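Local coordinates for protein membrane-bound lytic murein transglycosylase A (Burkholderia pseudomallei, PDB 6QK4) that probably cleaves the glycosidic linkage between MurNAc and GlcNAc in peptidoglycan, forming a 1,6-anhydro bond in the MurNAc residue, at residues Q212-G217 / A328-G333. Residues are numbered along the deposited sequence; the frame is centred on the assembly and turned at random.
Sequences QATMQG and AGDQAG
The carboxylate of Asp330 has Thr214 CB over one face, 3.5 Å from OD2, while the bent end of Met215 brings CE under the other, 3.7 Å from OD1. Two backbone N-H groups donate to its oxygens, each oxygen accepting through its syn lone pair. Met215 N hydrogen-bonds to Asp330 OD1 at 2.8 Å. The hydrogen bond from Gln216 N to Asp330 OD2 is longer, 3.2 Å. Aspartate suits this place because its oxygens can accept from successive amides at the start of helix 215-224, whose positive end probably favours the charged form. The same turn is capped from within: Thr214 occupies the N-cap, its OG1 turned between the backbone N and carbonyl carbon (chi1 55°) and accepting from Gly217 N at 2.9 Å. The Gln216 side chain crosses the carboxylate at about a right angle, its CG touching Asp330 OD2 and its OE1 hydrogen-bonded to Lys219 NZ. Lacking a side chain, Gly329 lets Met215 CE approach to 3.7 Å from Gly329 C. Helix 326-334, in the 3D family region, thus holds the beginning of helix 215-224, in the MltA insert region; Met215 packs on Tyr107 of strand 101-114, and Ala332 on that tyrosine and Trp322 of strand 317-324.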
ATOM      1  N   GLN A 212     -18.805  -2.741   9.644  1.00 52.83           N
ATOM      2  CA  GLN A 212     -18.695  -3.775   8.622  1.00 54.20           C
ATOM      3  C   GLN A 212     -18.612  -3.287   7.179  1.00 44.77           C
ATOM      4  O   GLN A 212     -18.687  -4.127   6.282  1.00 41.35           O
ATOM      5  CB  GLN A 212     -19.863  -4.761   8.749  1.00 62.82           C
ATOM      6  CG  GLN A 212     -20.171  -5.235  10.161  1.00 72.74           C
ATOM      7  CD  GLN A 212     -19.060  -6.117  10.762  1.00 80.77           C
ATOM      8  OE1 GLN A 212     -18.227  -5.643  11.545  1.00 83.23           O
ATOM      9  NE2 GLN A 212     -19.047  -7.404  10.390  1.00 83.98           N
ATOM     10  N   ALA A 213     -18.410  -1.995   6.920  1.00 40.11           N
ATOM     11  CA  ALA A 213     -18.349  -1.547   5.521  1.00 39.41           C
ATOM     12  C   ALA A 213     -16.911  -1.571   4.991  1.00 38.92           C
ATOM     13  O   ALA A 213     -16.384  -0.617   4.414  1.00 40.47           O
ATOM     14  CB  ALA A 213     -18.984  -0.167   5.367  1.00 39.38           C
ATOM     15  N   THR A 214     -16.268  -2.708   5.176  1.00 35.01           N
ATOM     16  CA  THR A 214     -14.980  -2.936   4.542  1.00 35.34           C
ATOM     17  C   THR A 214     -15.222  -3.404   3.118  1.00 34.05           C
ATOM     18  O   THR A 214     -16.339  -3.743   2.749  1.00 34.81           O
ATOM     19  CB  THR A 214     -14.227  -4.005   5.297  1.00 35.27           C
ATOM     20  OG1 THR A 214     -15.071  -5.159   5.371  1.00 36.28           O
ATOM     21  CG2 THR A 214     -13.921  -3.502   6.728  1.00 39.83           C
ATOM     22  N   MET A 215     -14.161  -3.495   2.322  1.00 35.60           N
ATOM     23  CA  MET A 215     -14.372  -4.173   1.036  1.00 37.85           C
ATOM     24  C   MET A 215     -14.918  -5.588   1.215  1.00 38.07           C
ATOM     25  O   MET A 215     -15.801  -6.018   0.444  1.00 35.26           O
ATOM     26  CB  MET A 215     -13.090  -4.161   0.176  1.00 35.22           C
ATOM     27  CG  MET A 215     -12.691  -2.716  -0.156  1.00 39.47           C
ATOM     28  SD  MET A 215     -11.202  -2.492  -1.188  1.00 40.06           S
ATOM     29  CE  MET A 215      -9.968  -3.434  -0.249  1.00 48.00           C
ATOM     30  N   GLN A 216     -14.501  -6.307   2.262  1.00 38.40           N
ATOM     31  CA  GLN A 216     -15.055  -7.651   2.420  1.00 40.73           C
ATOM     32  C   GLN A 216     -16.514  -7.621   2.845  1.00 41.86           C
ATOM     33  O   GLN A 216     -17.293  -8.472   2.408  1.00 44.18           O
ATOM     34  CB  GLN A 216     -14.234  -8.468   3.401  1.00 47.82           C
ATOM     35  CG  GLN A 216     -12.979  -9.020   2.757  1.00 51.29           C
ATOM     36  CD  GLN A 216     -13.252  -9.858   1.507  1.00 56.30           C
ATOM     37  OE1 GLN A 216     -12.509  -9.765   0.504  1.00 57.87           O
ATOM     38  NE2 GLN A 216     -14.311 -10.697   1.564  1.00 56.43           N
ATOM     39  N   GLY A 217     -16.913  -6.664   3.691  1.00 35.35           N
ATOM     40  CA  GLY A 217     -18.318  -6.625   4.115  1.00 34.29           C
ATOM     41  C   GLY A 217     -19.239  -6.215   2.978  1.00 38.51           C
ATOM     42  O   GLY A 217     -20.376  -6.714   2.857  1.00 39.79           O
ATOM     43  N   ALA A 328      -5.207  -7.018   2.342  1.00 24.95           N
ATOM     44  CA  ALA A 328      -4.210  -5.945   2.493  1.00 26.87           C
ATOM     45  C   ALA A 328      -4.870  -4.583   2.330  1.00 26.25           C
ATOM     46  O   ALA A 328      -4.615  -3.656   3.106  1.00 25.15           O
ATOM     47  CB  ALA A 328      -3.068  -6.118   1.464  1.00 25.80           C
ATOM     48  N   GLY A 329      -5.792  -4.454   1.356  1.00 24.34           N
ATOM     49  CA  GLY A 329      -6.460  -3.173   1.190  1.00 25.27           C
ATOM     50  C   GLY A 329      -7.379  -2.769   2.344  1.00 24.59           C
ATOM     51  O   GLY A 329      -7.567  -1.568   2.610  1.00 27.39           O
ATOM     52  N   ASP A 330      -8.020  -3.737   2.992  1.00 23.18           N
ATOM     53  CA  ASP A 330      -8.881  -3.368   4.107  1.00 21.55           C
ATOM     54  C   ASP A 330      -8.026  -2.909   5.277  1.00 26.32           C
ATOM     55  O   ASP A 330      -8.432  -2.009   6.027  1.00 27.86           O
ATOM     56  CB  ASP A 330      -9.782  -4.541   4.508  1.00 26.26           C
ATOM     57  CG  ASP A 330     -11.072  -4.589   3.643  1.00 35.91           C
ATOM     58  OD1 ASP A 330     -11.466  -3.517   3.088  1.00 34.80           O
ATOM     59  OD2 ASP A 330     -11.671  -5.680   3.509  1.00 39.33           O
ATOM     60  N   GLN A 331      -6.854  -3.519   5.441  1.00 26.14           N
ATOM     61  CA  GLN A 331      -5.950  -3.039   6.491  1.00 23.89           C
ATOM     62  C   GLN A 331      -5.463  -1.660   6.130  1.00 26.45           C
ATOM     63  O   GLN A 331      -5.491  -0.753   6.958  1.00 27.47           O
ATOM     64  CB  GLN A 331      -4.749  -3.960   6.699  1.00 27.41           C
ATOM     65  CG  GLN A 331      -5.001  -5.328   7.212  1.00 35.34           C
ATOM     66  CD  GLN A 331      -5.613  -5.331   8.594  1.00 46.54           C
ATOM     67  OE1 GLN A 331      -6.778  -5.694   8.770  1.00 52.09           O
ATOM     68  NE2 GLN A 331      -4.843  -4.923   9.579  1.00 50.73           N
ATOM     69  N   ALA A 332      -5.058  -1.475   4.863  1.00 23.71           N
ATOM     70  CA  ALA A 332      -4.559  -0.182   4.421  1.00 25.03           C
ATOM     71  C   ALA A 332      -5.618   0.904   4.617  1.00 27.89           C
ATOM     72  O   ALA A 332      -5.306   2.021   5.055  1.00 26.54           O
ATOM     73  CB  ALA A 332      -4.105  -0.287   2.937  1.00 23.20           C
ATOM     74  N   GLY A 333      -6.881   0.595   4.287  1.00 24.84           N
ATOM     75  CA  GLY A 333      -7.949   1.590   4.361  1.00 28.07           C
ATOM     76  C   GLY A 333      -8.209   2.129   5.750  1.00 31.14           C
ATOM     77  O   GLY A 333      -8.625   3.277   5.909  1.00 33.35           O
TER